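Local coordinates for 3-hydroxyisobutyryl-CoA hydrolase (PDB 4HDT), which probably hydrolyses 3-hydroxy-2-methylpropanoyl-CoA to 3-hydroxy-2-methylpropanoate and free CoA, and binds zinc ions, at residues Asp93-Asn98 against Arg294-Ser299; Ile101-Lys106 against Ser284-Leu289; Gly162-His167 against Ile181-Ala186; Asp237-Ile242 against Ala325-Val330; Val276-Lys281 against Asp334-Phe339. All coordinates share one frame; numbering follows the deposited sequence. Where two conformers were deposited one is given.

Overall arrangement
Contacts 1 and 2 join the same two helices, 85-103 and 285-299, with centres 14 Å apart. Along the chain, contact 2 lies within the span of contact 1, and contact 3 within both. Contacts 4 and 5 interleave with contacts 1 and 2 and with each other. Contact 5 lies 14 Å from contact 1, centre to centre, and packs on segment 294-299 through Tyr338 and Phe339. Contact 4 sits outermost, 24 Å from the centre of the chain. Contact 3 is local in sequence, across the chain's centre from contact 1, and reaches contact 5 through Leu166 on Val276. The other four bring later parts of the chain back onto earlier helices of a crotonase-like fold.

Contact 1: residues Asp93-Asn98 against Arg294-Ser299; sequences DEYRLN and RVSCAS
Tyr95 and Ser296 meet through their hydroxyl groups, in the buried interface between helix 85-103 and helix 285-299. Tyr95 OH is 2.8 Å from Ser296 OG. The backbones stay far apart, and the nearest CA atoms, those of Tyr95 and Ser296, are 11.1 Å apart. The long tyrosine side chain spans most of this gap. Its CG lies beside the backbone N and anti to the carbonyl carbon. The second torsion is close to zero (chi2 -3°), so the ring plane nearly contains the CA-CB bond. Ser296 OG lies at the hydroxyl edge of the ring, in its plane. Ser296 CB follows behind, 3.6 Å from Tyr95 OH. The serine also turns its oxygen beside its own backbone N (chi1 -60°), where OG reaches the carbonyl O of Glu292, one turn earlier. The phenol oxygen has a stronger partner in Asp150 OD2. Trp91, Leu289 and Tyr293 pack around the tyrosine while its OH joins Ser296 and Asp150. It is a buried hydroxyl link between two helices of a crotonase-like fold.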
# COMPACT_ATOMS: atom_id res chain seq x y z
N ASP A 93 6.18 14.24 1.07
CA ASP A 93 7.38 13.59 1.57
C ASP A 93 7.27 12.05 1.48
O ASP A 93 8.24 11.37 1.15
CB ASP A 93 7.66 14.02 3.02
CG ASP A 93 8.15 15.46 3.11
OD1 ASP A 93 8.75 16.01 2.13
OD2 ASP A 93 7.98 16.08 4.20
N GLU A 94 6.08 11.52 1.76
CA GLU A 94 5.91 10.07 1.74
C GLU A 94 6.04 9.52 0.32
O GLU A 94 6.73 8.52 0.13
CB GLU A 94 4.55 9.68 2.30
CG GLU A 94 4.33 8.17 2.40
CD GLU A 94 2.94 7.82 2.86
OE1 GLU A 94 2.01 8.54 2.43
OE2 GLU A 94 2.75 6.86 3.63
N TYR A 95 5.43 10.18 -0.63
CA TYR A 95 5.46 9.68 -2.01
C TYR A 95 6.86 9.84 -2.58
O TYR A 95 7.33 9.00 -3.34
CB TYR A 95 4.41 10.30 -2.92
CG TYR A 95 2.94 10.10 -2.50
CD1 TYR A 95 2.58 9.34 -1.39
CD2 TYR A 95 1.94 10.71 -3.20
CE1 TYR A 95 1.26 9.22 -0.99
CE2 TYR A 95 0.61 10.58 -2.83
CZ TYR A 95 0.27 9.88 -1.71
OH TYR A 95 -1.07 9.85 -1.37
N ARG A 96 7.57 10.90 -2.23
CA ARG A 96 8.96 10.98 -2.60
C ARG A 96 9.82 9.84 -2.02
O ARG A 96 10.70 9.28 -2.70
CB ARG A 96 9.52 12.37 -2.22
CG ARG A 96 9.06 13.47 -3.19
CD ARG A 96 9.17 14.90 -2.62
NE ARG A 96 10.50 15.22 -2.18
CZ ARG A 96 11.45 15.80 -2.93
NH1 ARG A 96 11.23 16.09 -4.21
NH2 ARG A 96 12.66 16.07 -2.41
N LEU A 97 9.55 9.46 -0.78
CA LEU A 97 10.20 8.33 -0.16
C LEU A 97 9.86 7.04 -0.91
O LEU A 97 10.75 6.22 -1.19
CB LEU A 97 9.81 8.21 1.32
CG LEU A 97 10.19 6.89 2.05
CD1 LEU A 97 11.68 6.69 2.11
CD2 LEU A 97 9.57 6.83 3.46
N ASN A 98 8.57 6.85 -1.20
CA ASN A 98 8.13 5.63 -1.95
C ASN A 98 8.91 5.48 -3.27
O ASN A 98 9.43 4.41 -3.60
CB ASN A 98 6.60 5.64 -2.24
CG ASN A 98 5.73 5.79 -1.00
OD1 ASN A 98 4.71 6.51 -1.04
ND2 ASN A 98 6.06 5.09 0.07
N ARG A 294 -2.59 14.03 -6.84
CA ARG A 294 -3.79 14.81 -7.23
C ARG A 294 -5.04 14.20 -6.58
O ARG A 294 -5.87 14.91 -6.02
CB ARG A 294 -3.99 14.85 -8.75
CG ARG A 294 -2.88 15.60 -9.48
CD ARG A 294 -3.05 15.48 -10.98
NE ARG A 294 -2.30 16.49 -11.72
CZ ARG A 294 -2.36 16.65 -13.06
NH1 ARG A 294 -3.12 15.84 -13.81
NH2 ARG A 294 -1.66 17.61 -13.65
N VAL A 295 -5.14 12.87 -6.64
CA VAL A 295 -6.31 12.17 -6.10
C VAL A 295 -6.40 12.35 -4.58
O VAL A 295 -7.49 12.66 -4.06
CB VAL A 295 -6.29 10.69 -6.51
CG1 VAL A 295 -7.33 9.84 -5.80
CG2 VAL A 295 -6.47 10.56 -8.04
N SER A 296 -5.28 12.17 -3.88
CA SER A 296 -5.26 12.34 -2.42
C SER A 296 -5.63 13.77 -2.02
O SER A 296 -6.44 13.97 -1.14
CB SER A 296 -3.92 11.93 -1.82
OG SER A 296 -3.64 10.55 -2.09
N CYS A 297 -5.04 14.75 -2.70
CA CYS A 297 -5.35 16.15 -2.47
C CYS A 297 -6.84 16.43 -2.66
O CYS A 297 -7.45 17.15 -1.85
CB CYS A 297 -4.54 17.03 -3.40
SG CYS A 297 -2.80 17.22 -2.91
N ALA A 298 -7.41 15.90 -3.74
CA ALA A 298 -8.85 16.07 -3.99
C ALA A 298 -9.69 15.43 -2.87
O ALA A 298 -10.69 16.04 -2.41
CB ALA A 298 -9.22 15.49 -5.36
N SER A 299 -9.27 14.25 -2.41
CA SER A 299 -10.00 13.55 -1.36
C SER A 299 -10.06 14.38 -0.05
O SER A 299 -11.02 14.26 0.73
CB SER A 299 -9.39 12.19 -1.08
OG SER A 299 -8.29 12.35 -0.22

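Contact 2: residues Ile101-Lys106 against Ser284-Leu289; sequences IGRYPK and SLEDTL
Glu286 lays its carboxylate against the side chain of Arg103, and the two chains cross at about a right angle. Glu286 OE2 does the touching. It takes a hydrogen bond from Arg103 NH1 at 3.0 Å, as part of a salt bridge with an N-H...O angle of 158°. The oxygen uses its anti lone pair and lies at the guanidinium edge, nearly in its plane. The same OE2 sits 3.5 Å from Arg103 CD, so it also rests along the aliphatic stem. A bend in the arginine (chi3 -48°) brings the guanidinium round to this oxygen. The glutamate is bent too, at its second torsion.

Beside the salt bridge, Leu285 CD2 packs on Gly102 CA at 4.1 Å, where the backbones come closest. Helix 285-299 starts here. Ser284 is its N-cap, and Ser284 OG accepts from Asp287 N at 3.1 Å. Ser284 OG also makes a weak bond to Glu286 OE1.

Arg103 NH2 makes a second salt bridge, to Glu351 OE2. Glu351 binds zinc together with Glu49 and His100. Arg103 therefore holds two carboxylates at the protein surface, one on helix 285-299 and one at the metal. This could make it a second-shell residue of the zinc site, and its positive charge probably stabilises both carboxylates as anions.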
# COMPACT_ATOMS: atom_id res chain seq x y z
N ILE A 101 12.69 4.59 -2.66
CA ILE A 101 12.83 3.14 -2.41
C ILE A 101 12.76 2.38 -3.71
O ILE A 101 13.57 1.47 -3.97
CB ILE A 101 11.75 2.64 -1.42
CG1 ILE A 101 11.89 3.35 -0.05
CG2 ILE A 101 11.86 1.13 -1.26
CD1 ILE A 101 10.61 3.29 0.79
N GLY A 102 11.79 2.75 -4.55
CA GLY A 102 11.64 2.14 -5.87
C GLY A 102 12.86 2.22 -6.79
O GLY A 102 13.13 1.23 -7.54
N ARG A 103 13.57 3.36 -6.79
CA ARG A 103 14.81 3.58 -7.55
C ARG A 103 16.07 3.11 -6.88
O ARG A 103 17.15 3.18 -7.47
CB ARG A 103 15.03 5.12 -7.68
CG ARG A 103 14.04 5.76 -8.57
CD ARG A 103 14.48 7.17 -8.93
NE ARG A 103 14.91 8.03 -7.82
CZ ARG A 103 14.09 8.76 -7.05
NH1 ARG A 103 12.78 8.79 -7.23
NH2 ARG A 103 14.60 9.49 -6.09
N TYR A 104 15.99 2.82 -5.59
CA TYR A 104 17.21 2.79 -4.76
C TYR A 104 18.31 1.86 -5.36
O TYR A 104 18.03 0.72 -5.76
CB TYR A 104 16.91 2.35 -3.35
CG TYR A 104 17.86 2.90 -2.27
CD1 TYR A 104 18.01 4.27 -2.07
CD2 TYR A 104 18.65 2.05 -1.51
CE1 TYR A 104 18.87 4.78 -1.13
CE2 TYR A 104 19.50 2.53 -0.54
CZ TYR A 104 19.61 3.90 -0.34
OH TYR A 104 20.48 4.41 0.61
N PRO A 105 19.53 2.36 -5.46
CA PRO A 105 20.56 1.57 -6.13
C PRO A 105 21.07 0.36 -5.34
O PRO A 105 21.44 -0.67 -5.97
CB PRO A 105 21.66 2.61 -6.43
CG PRO A 105 21.49 3.64 -5.37
CD PRO A 105 20.01 3.71 -5.12
N LYS A 106 20.98 0.39 -4.00
CA LYS A 106 21.49 -0.69 -3.15
C LYS A 106 20.33 -1.66 -2.78
O LYS A 106 19.19 -1.27 -2.80
CB LYS A 106 22.11 -0.08 -1.89
CG LYS A 106 23.36 0.73 -2.21
CD LYS A 106 23.89 1.45 -0.97
CE LYS A 106 25.25 2.05 -1.28
NZ LYS A 106 25.90 2.80 -0.15
N SER A 284 6.03 4.96 -15.42
CA SER A 284 6.91 5.51 -14.40
C SER A 284 6.27 5.46 -13.01
O SER A 284 5.10 5.80 -12.90
CB SER A 284 7.12 6.99 -14.77
OG SER A 284 7.71 7.71 -13.79
N LEU A 285 7.01 5.01 -11.99
CA LEU A 285 6.51 5.10 -10.62
C LEU A 285 6.27 6.57 -10.25
O LEU A 285 5.25 6.90 -9.64
CB LEU A 285 7.45 4.43 -9.63
CG LEU A 285 7.14 4.44 -8.13
CD1 LEU A 285 5.75 3.93 -7.88
CD2 LEU A 285 8.14 3.62 -7.34
N GLU A 286 7.19 7.45 -10.62
CA GLU A 286 7.00 8.88 -10.33
C GLU A 286 5.74 9.46 -10.96
O GLU A 286 4.98 10.17 -10.30
CB GLU A 286 8.24 9.70 -10.69
CG GLU A 286 9.46 9.42 -9.85
CD GLU A 286 10.26 8.21 -10.28
OE1 GLU A 286 10.02 7.64 -11.36
OE2 GLU A 286 11.14 7.82 -9.50
N ASP A 287 5.49 9.18 -12.24
CA ASP A 287 4.29 9.66 -12.88
C ASP A 287 3.02 9.13 -12.23
O ASP A 287 2.01 9.84 -12.11
CB ASP A 287 4.29 9.32 -14.36
CG ASP A 287 5.33 10.08 -15.15
OD1 ASP A 287 6.01 10.98 -14.59
OD2 ASP A 287 5.48 9.70 -16.34
N THR A 288 3.07 7.89 -11.77
CA THR A 288 1.93 7.30 -11.09
C THR A 288 1.68 8.00 -9.76
O THR A 288 0.53 8.32 -9.38
CB THR A 288 2.13 5.79 -10.90
OG1 THR A 288 2.42 5.18 -12.17
CG2 THR A 288 0.92 5.13 -10.34
N LEU A 289 2.74 8.21 -9.01
CA LEU A 289 2.62 8.94 -7.73
C LEU A 289 2.09 10.35 -7.95
O LEU A 289 1.42 10.89 -7.10
CB LEU A 289 3.96 8.98 -7.00
CG LEU A 289 4.38 7.61 -6.43
CD1 LEU A 289 5.88 7.53 -6.13
CD2 LEU A 289 3.59 7.31 -5.19

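Contact 3: residues Gly162-His167 against Ile181-Ala186; sequences GKLGLH and IVMGFA
Leu164 and Met183 carry this contact. The side chains that meet are apolar, and the sulfur also lies near backbone atoms. Leu164 stands in the first turn of helix 164-171. Met183 lies near the end of helix 177-183. It was modelled in two conformers, so its CG and SD distances hold for one of them and are tentative.

The hydrocarbon contacts come first. Leu164 CB and CD1 both face Met183 CG, at 3.9 Å and 4.0 Å. Leu164 CD1 also reaches Val182 CG1 at 4.0 Å, so this one methyl bridges two neighbouring residues. Leu164 CG is anti to the carbonyl carbon (chi1 -68°), and from there the leucine extends to meet both partners. Val182 offers the methyl that lies anti to its backbone N.

The sulfur makes a second group. Met183 SD sits 3.8 Å from Leu164 CB and 3.8 Å from Leu164 O. It is also 4.2 Å from Gly165 N.

Backbone features frame the pair. Lys163 is the N-cap of the first helix, and Asp231 bonds its amide. Gly184 ends the second in a Schellman motif, with positive phi. Ile230 and Phe175 help to cover Leu164 and Met183.

The two helices follow each other in the chain, and the start of one packs on the end of the other. No polar bond joins the segments, so the contact probably rests on van der Waals packing and burial of apolar surface. The two conformers are consistent with a thioether that adapts to its surroundings.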
# COMPACT_ATOMS: atom_id res chain seq x y z
N GLY A 162 -3.96 -10.39 -14.48
CA GLY A 162 -5.40 -10.39 -14.71
C GLY A 162 -6.05 -9.15 -14.13
O GLY A 162 -5.53 -8.05 -14.27
N LYS A 163 -7.18 -9.35 -13.46
CA LYS A 163 -7.87 -8.29 -12.72
C LYS A 163 -7.69 -8.45 -11.22
O LYS A 163 -8.46 -7.88 -10.46
CB LYS A 163 -9.36 -8.28 -13.07
CG LYS A 163 -9.65 -8.12 -14.56
CD LYS A 163 -9.07 -6.84 -15.11
CE LYS A 163 -9.31 -6.70 -16.60
NZ LYS A 163 -8.47 -5.61 -17.12
N LEU A 164 -6.72 -9.25 -10.79
CA LEU A 164 -6.49 -9.42 -9.35
C LEU A 164 -6.28 -8.09 -8.62
O LEU A 164 -6.73 -7.92 -7.47
CB LEU A 164 -5.30 -10.34 -9.10
CG LEU A 164 -5.41 -11.84 -9.48
CD1 LEU A 164 -4.18 -12.57 -9.02
CD2 LEU A 164 -6.65 -12.52 -8.99
N GLY A 165 -5.61 -7.16 -9.28
CA GLY A 165 -5.40 -5.83 -8.69
C GLY A 165 -6.69 -5.06 -8.45
O GLY A 165 -6.86 -4.38 -7.39
N LEU A 166 -7.63 -5.11 -9.39
CA LEU A 166 -8.93 -4.44 -9.18
C LEU A 166 -9.69 -5.07 -8.05
O LEU A 166 -10.35 -4.39 -7.24
CB LEU A 166 -9.82 -4.49 -10.45
CG LEU A 166 -9.33 -3.70 -11.59
CD1 LEU A 166 -10.34 -3.81 -12.75
CD2 LEU A 166 -9.16 -2.26 -11.21
N HIS A 167 -9.67 -6.40 -7.98
CA HIS A 167 -10.29 -7.08 -6.87
C HIS A 167 -9.74 -6.59 -5.52
O HIS A 167 -10.51 -6.25 -4.63
CB HIS A 167 -10.16 -8.59 -7.06
CG HIS A 167 -10.59 -9.39 -5.89
ND1 HIS A 167 -11.92 -9.64 -5.59
CD2 HIS A 167 -9.87 -9.98 -4.90
CE1 HIS A 167 -12.00 -10.37 -4.50
NE2 HIS A 167 -10.77 -10.57 -4.05
N ILE A 181 3.01 -12.49 -3.44
CA ILE A 181 4.03 -12.87 -4.43
C ILE A 181 3.36 -13.01 -5.81
O ILE A 181 3.87 -12.51 -6.83
CB ILE A 181 4.77 -14.13 -4.00
CG1 ILE A 181 5.56 -13.83 -2.70
CG2 ILE A 181 5.69 -14.65 -5.10
CD1 ILE A 181 6.13 -15.08 -2.05
N VAL A 182 2.20 -13.67 -5.86
CA VAL A 182 1.48 -13.80 -7.14
C VAL A 182 1.14 -12.41 -7.75
O VAL A 182 1.24 -12.20 -8.95
CB VAL A 182 0.21 -14.69 -6.93
CG1 VAL A 182 -0.83 -14.46 -8.03
CG2 VAL A 182 0.62 -16.14 -6.78
N MET A 183 0.80 -11.46 -6.88
CA MET A 183 0.37 -10.16 -7.39
C MET A 183 1.53 -9.21 -7.68
O MET A 183 1.28 -8.14 -8.21
CB MET A 183 -0.68 -9.52 -6.49
CG MET A 183 -2.10 -10.03 -6.81
SD MET A 183 -3.32 -8.88 -6.17
CE MET A 183 -2.84 -9.17 -4.49
N GLY A 184 2.77 -9.61 -7.39
CA GLY A 184 3.91 -8.76 -7.69
C GLY A 184 4.19 -7.74 -6.62
O GLY A 184 4.93 -6.79 -6.85
N PHE A 185 3.65 -7.99 -5.42
CA PHE A 185 3.89 -7.10 -4.25
C PHE A 185 5.06 -7.57 -3.39
O PHE A 185 5.53 -6.87 -2.49
CB PHE A 185 2.64 -7.02 -3.36
CG PHE A 185 1.55 -6.08 -3.84
CD1 PHE A 185 0.95 -6.23 -5.08
CD2 PHE A 185 1.08 -5.05 -3.03
CE1 PHE A 185 -0.07 -5.41 -5.51
CE2 PHE A 185 0.04 -4.21 -3.47
CZ PHE A 185 -0.55 -4.39 -4.71
N ALA A 186 5.53 -8.80 -3.65
CA ALA A 186 6.65 -9.37 -2.91
C ALA A 186 7.34 -10.43 -3.77
O ALA A 186 6.78 -10.85 -4.78
CB ALA A 186 6.17 -9.97 -1.58

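Contact 4: residues Asp237-Ile242 against Ala325-Val330; sequences DTVADI and ATLAEV
Leu327 reaches out of a short 3-10 turn, residues 327-329, to pack on the capped first turn of helix 239-249. That helix starts with a capping box formed by Thr238 and Asp241. The leucine can be followed outward from its backbone. Leu327 CB stands back from the helix, and its nearest atom there is Ala240 CB, 4.6 Å away. Leu327 CG is also a stem atom, 4.6 Å from Val239 CG1. The two methyls then make the close contacts. Leu327 CD1 meets Val239 CG1 at 3.8 Å. It also lies close to Ala240 N, and Leu327 CD1 is 4.3 Å from Ala240 CB. Leu327 CD2 takes the other part of the valine and sits 4.0 Å from Val239 CB. The valine thus meets both branches of the fork, and the two side chains cross at about a right angle. Val239 CG1 is anti to the backbone N (chi1 175°), which sends this methyl toward the leucine.

Helix 266-279 touches both: Ser270 meets Leu327 and Leu273 meets Val239. The contact therefore joins a helix start and a 3-10 turn, both resting on helix 266-279, far from the zinc sites.

Hydrogen bonds hold each side in shape. In the capping box, Asp241 N donates to Thr238 OG1 at 3.0 Å. Thr238 N donates in return to Asp241 OD2, which it meets from above the carboxylate plane. Across the gap, Thr326 OG1 gives its proton to Glu329 OE1 at 2.7 Å, using the oxygen's anti lone pair.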
# COMPACT_ATOMS: atom_id res chain seq x y z
N ASP A 237 -17.30 -2.02 -17.22
CA ASP A 237 -16.90 -0.62 -17.42
C ASP A 237 -17.02 0.20 -16.13
O ASP A 237 -16.28 1.16 -15.94
CB ASP A 237 -17.79 0.05 -18.48
CG ASP A 237 -17.40 -0.31 -19.91
OD1 ASP A 237 -16.22 -0.66 -20.16
OD2 ASP A 237 -18.28 -0.21 -20.80
N THR A 238 -18.00 -0.12 -15.30
CA THR A 238 -18.23 0.65 -14.07
C THR A 238 -18.25 -0.25 -12.87
O THR A 238 -18.37 -1.45 -13.00
CB THR A 238 -19.58 1.40 -14.10
OG1 THR A 238 -20.65 0.45 -14.10
CG2 THR A 238 -19.64 2.28 -15.34
N VAL A 239 -18.12 0.34 -11.67
CA VAL A 239 -18.15 -0.45 -10.46
C VAL A 239 -19.52 -1.16 -10.35
O VAL A 239 -19.60 -2.33 -9.99
CB VAL A 239 -17.87 0.42 -9.22
CG1 VAL A 239 -18.02 -0.42 -7.96
CG2 VAL A 239 -16.46 1.01 -9.32
N ALA A 240 -20.59 -0.47 -10.74
CA ALA A 240 -21.91 -1.08 -10.69
C ALA A 240 -21.95 -2.31 -11.64
O ALA A 240 -22.52 -3.36 -11.29
CB ALA A 240 -22.98 -0.06 -11.03
N ASP A 241 -21.33 -2.20 -12.81
CA ASP A 241 -21.24 -3.36 -13.73
C ASP A 241 -20.54 -4.56 -13.08
O ASP A 241 -20.95 -5.73 -13.25
CB ASP A 241 -20.52 -3.01 -15.03
CG ASP A 241 -21.30 -2.04 -15.90
OD1 ASP A 241 -22.55 -2.03 -15.79
OD2 ASP A 241 -20.67 -1.30 -16.69
N ILE A 242 -19.47 -4.27 -12.35
CA ILE A 242 -18.67 -5.28 -11.68
C ILE A 242 -19.47 -5.99 -10.57
O ILE A 242 -19.53 -7.23 -10.53
CB ILE A 242 -17.33 -4.68 -11.17
CG1 ILE A 242 -16.48 -4.25 -12.37
CG2 ILE A 242 -16.64 -5.64 -10.21
CD1 ILE A 242 -15.24 -3.44 -11.98
N ALA A 325 -24.57 8.42 -1.69
CA ALA A 325 -24.86 7.18 -0.99
C ALA A 325 -24.88 5.98 -1.93
O ALA A 325 -24.78 4.85 -1.49
CB ALA A 325 -26.19 7.28 -0.25
N THR A 326 -25.04 6.23 -3.22
CA THR A 326 -25.13 5.13 -4.20
C THR A 326 -24.24 5.42 -5.39
O THR A 326 -24.00 6.57 -5.72
CB THR A 326 -26.59 4.95 -4.70
OG1 THR A 326 -26.99 6.09 -5.49
CG2 THR A 326 -27.53 4.80 -3.55
N LEU A 327 -23.77 4.35 -6.04
CA LEU A 327 -23.00 4.49 -7.27
C LEU A 327 -23.75 5.20 -8.38
O LEU A 327 -23.17 5.91 -9.17
CB LEU A 327 -22.56 3.12 -7.77
CG LEU A 327 -21.50 2.46 -6.89
CD1 LEU A 327 -21.45 0.97 -7.15
CD2 LEU A 327 -20.13 3.05 -7.17
N ALA A 328 -25.07 5.02 -8.44
CA ALA A 328 -25.87 5.65 -9.47
C ALA A 328 -25.82 7.18 -9.42
O ALA A 328 -26.02 7.83 -10.43
CB ALA A 328 -27.32 5.16 -9.37
N GLU A 329 -25.54 7.73 -8.23
CA GLU A 329 -25.41 9.19 -8.02
C GLU A 329 -24.00 9.74 -8.33
O GLU A 329 -23.77 10.93 -8.24
CB GLU A 329 -25.80 9.55 -6.59
CG GLU A 329 -27.21 9.15 -6.17
CD GLU A 329 -27.41 9.27 -4.67
OE1 GLU A 329 -27.40 8.25 -3.95
OE2 GLU A 329 -27.53 10.40 -4.19
N VAL A 330 -23.04 8.88 -8.63
CA VAL A 330 -21.70 9.31 -9.01
C VAL A 330 -21.67 9.64 -10.50
O VAL A 330 -21.95 8.77 -11.33
CB VAL A 330 -20.67 8.21 -8.68
CG1 VAL A 330 -19.27 8.59 -9.16
CG2 VAL A 330 -20.66 7.90 -7.20

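Contact 5: residues Val276-Lys281 against Asp334-Phe339; sequences VRRAAK and DVEAYF
A cation-pi stack of Arg278 on Phe339 links the last turns of helix 266-279 to the chain around the end of helix 332-336. The arginine reaches across with its chain extended from CG to NE. Its guanidinium lies nearly flat over one face of the phenyl ring, with planes 23° apart. Arg278 CZ is 4.1 Å from the ring centroid and offset toward the rim. The closest atoms are Arg278 NH1 and Phe339 CG, at 3.5 Å. Arg278 CD also approaches the ring, 4.0 Å from Phe339 CE1.

In the crotonase-like fold, helix 285-299 packs beside this stack: Gln291 and Val295 touch Phe339, and Gln291 also touches Arg278. The ring is buried, while Glu336, at the edge of the guanidinium, is exposed.

Glu336 binds that edge through one oxygen. Arg278 NH2 donates to Glu336 OE1 at 2.9 Å in a salt bridge, with an N-H...O angle of 157°. The donor meets this oxygen nearly on the line of its C-O bond. A bend in the glutamate (chi2 63°) brings the carboxylate back to the arginine. A water bridges two other atoms of the pair: it accepts from Arg278 NH1 at 3.1 Å and donates to Glu336 OE2 at 2.6 Å. Arg278 NE makes another salt bridge, to Glu274 OE2, one turn earlier on its own helix.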
# COMPACT_ATOMS: atom_id res chain seq x y z
N VAL A 276 -6.75 2.91 -11.20
CA VAL A 276 -6.00 1.72 -11.57
C VAL A 276 -5.95 1.61 -13.09
O VAL A 276 -4.91 1.29 -13.67
CB VAL A 276 -6.60 0.46 -10.89
CG1 VAL A 276 -5.92 -0.80 -11.42
CG2 VAL A 276 -6.44 0.52 -9.40
N ARG A 277 -7.06 1.90 -13.74
CA ARG A 277 -7.07 1.88 -15.21
C ARG A 277 -6.13 2.90 -15.83
O ARG A 277 -5.42 2.58 -16.79
CB ARG A 277 -8.47 2.08 -15.69
CG ARG A 277 -9.28 0.85 -15.46
CD ARG A 277 -10.62 1.14 -16.04
NE ARG A 277 -11.48 0.02 -15.82
CZ ARG A 277 -12.80 0.07 -15.97
NH1 ARG A 277 -13.42 1.21 -16.30
NH2 ARG A 277 -13.48 -1.00 -15.73
N ARG A 278 -6.08 4.11 -15.29
CA ARG A 278 -5.13 5.13 -15.78
C ARG A 278 -3.68 4.75 -15.47
O ARG A 278 -2.82 4.89 -16.31
CB ARG A 278 -5.46 6.51 -15.20
CG ARG A 278 -6.73 7.14 -15.75
CD ARG A 278 -6.91 8.54 -15.26
NE ARG A 278 -8.22 9.06 -15.62
CZ ARG A 278 -8.53 10.36 -15.69
NH1 ARG A 278 -7.62 11.31 -15.49
NH2 ARG A 278 -9.76 10.70 -16.01
N ALA A 279 -3.41 4.22 -14.27
CA ALA A 279 -2.08 3.78 -13.87
C ALA A 279 -1.52 2.69 -14.77
O ALA A 279 -0.34 2.67 -15.06
CB ALA A 279 -2.09 3.32 -12.42
N ALA A 280 -2.39 1.85 -15.27
CA ALA A 280 -1.96 0.79 -16.16
C ALA A 280 -1.31 1.35 -17.43
O ALA A 280 -0.58 0.62 -18.11
CB ALA A 280 -3.11 -0.14 -16.49
N LYS A 281 -1.57 2.61 -17.76
CA LYS A 281 -0.97 3.26 -18.96
C LYS A 281 0.28 4.09 -18.67
O LYS A 281 0.85 4.74 -19.58
CB LYS A 281 -2.01 4.16 -19.60
CG LYS A 281 -3.33 3.50 -19.88
CD LYS A 281 -4.30 4.53 -20.42
CE LYS A 281 -5.59 3.87 -20.82
NZ LYS A 281 -6.59 4.91 -21.14
N ASP A 334 -17.86 14.01 -11.30
CA ASP A 334 -17.48 13.77 -9.90
C ASP A 334 -16.14 13.01 -9.84
O ASP A 334 -15.26 13.35 -9.04
CB ASP A 334 -18.52 12.92 -9.15
CG ASP A 334 -19.82 13.67 -8.87
OD1 ASP A 334 -19.85 14.92 -8.81
OD2 ASP A 334 -20.83 12.96 -8.69
N VAL A 335 -16.00 11.97 -10.66
CA VAL A 335 -14.75 11.18 -10.73
C VAL A 335 -13.63 12.02 -11.30
O VAL A 335 -12.52 12.09 -10.73
CB VAL A 335 -14.94 9.90 -11.59
CG1 VAL A 335 -13.61 9.19 -11.84
CG2 VAL A 335 -15.94 8.97 -10.93
N GLU A 336 -13.91 12.71 -12.41
CA GLU A 336 -12.89 13.52 -13.06
C GLU A 336 -12.32 14.58 -12.15
O GLU A 336 -11.13 14.92 -12.26
CB GLU A 336 -13.45 14.13 -14.37
CG GLU A 336 -12.54 15.10 -15.09
CD GLU A 336 -11.23 14.51 -15.58
OE1 GLU A 336 -11.12 13.28 -15.77
OE2 GLU A 336 -10.29 15.31 -15.80
N ALA A 337 -13.13 15.09 -11.23
CA ALA A 337 -12.66 16.13 -10.28
C ALA A 337 -11.46 15.68 -9.43
O ALA A 337 -10.66 16.50 -9.02
CB ALA A 337 -13.80 16.55 -9.37
N TYR A 338 -11.32 14.38 -9.19
CA TYR A 338 -10.21 13.89 -8.37
C TYR A 338 -8.87 13.92 -9.09
O TYR A 338 -7.83 13.83 -8.47
CB TYR A 338 -10.48 12.49 -7.86
CG TYR A 338 -11.42 12.42 -6.68
CD1 TYR A 338 -12.78 12.62 -6.83
CD2 TYR A 338 -10.94 12.04 -5.44
CE1 TYR A 338 -13.65 12.52 -5.74
CE2 TYR A 338 -11.79 11.90 -4.35
CZ TYR A 338 -13.14 12.14 -4.50
OH TYR A 338 -13.97 11.97 -3.42
N PHE A 339 -8.90 14.09 -10.42
CA PHE A 339 -7.70 14.06 -11.24
C PHE A 339 -7.28 15.45 -11.68
O PHE A 339 -6.36 15.57 -12.48
CB PHE A 339 -7.94 13.13 -12.45
CG PHE A 339 -8.17 11.71 -12.05
CD1 PHE A 339 -7.11 10.86 -11.84
CD2 PHE A 339 -9.46 11.21 -11.84
CE1 PHE A 339 -7.31 9.56 -11.41
CE2 PHE A 339 -9.67 9.91 -11.44
CZ PHE A 339 -8.60 9.08 -11.22
O HOH W 1 -7.99 14.27 -16.32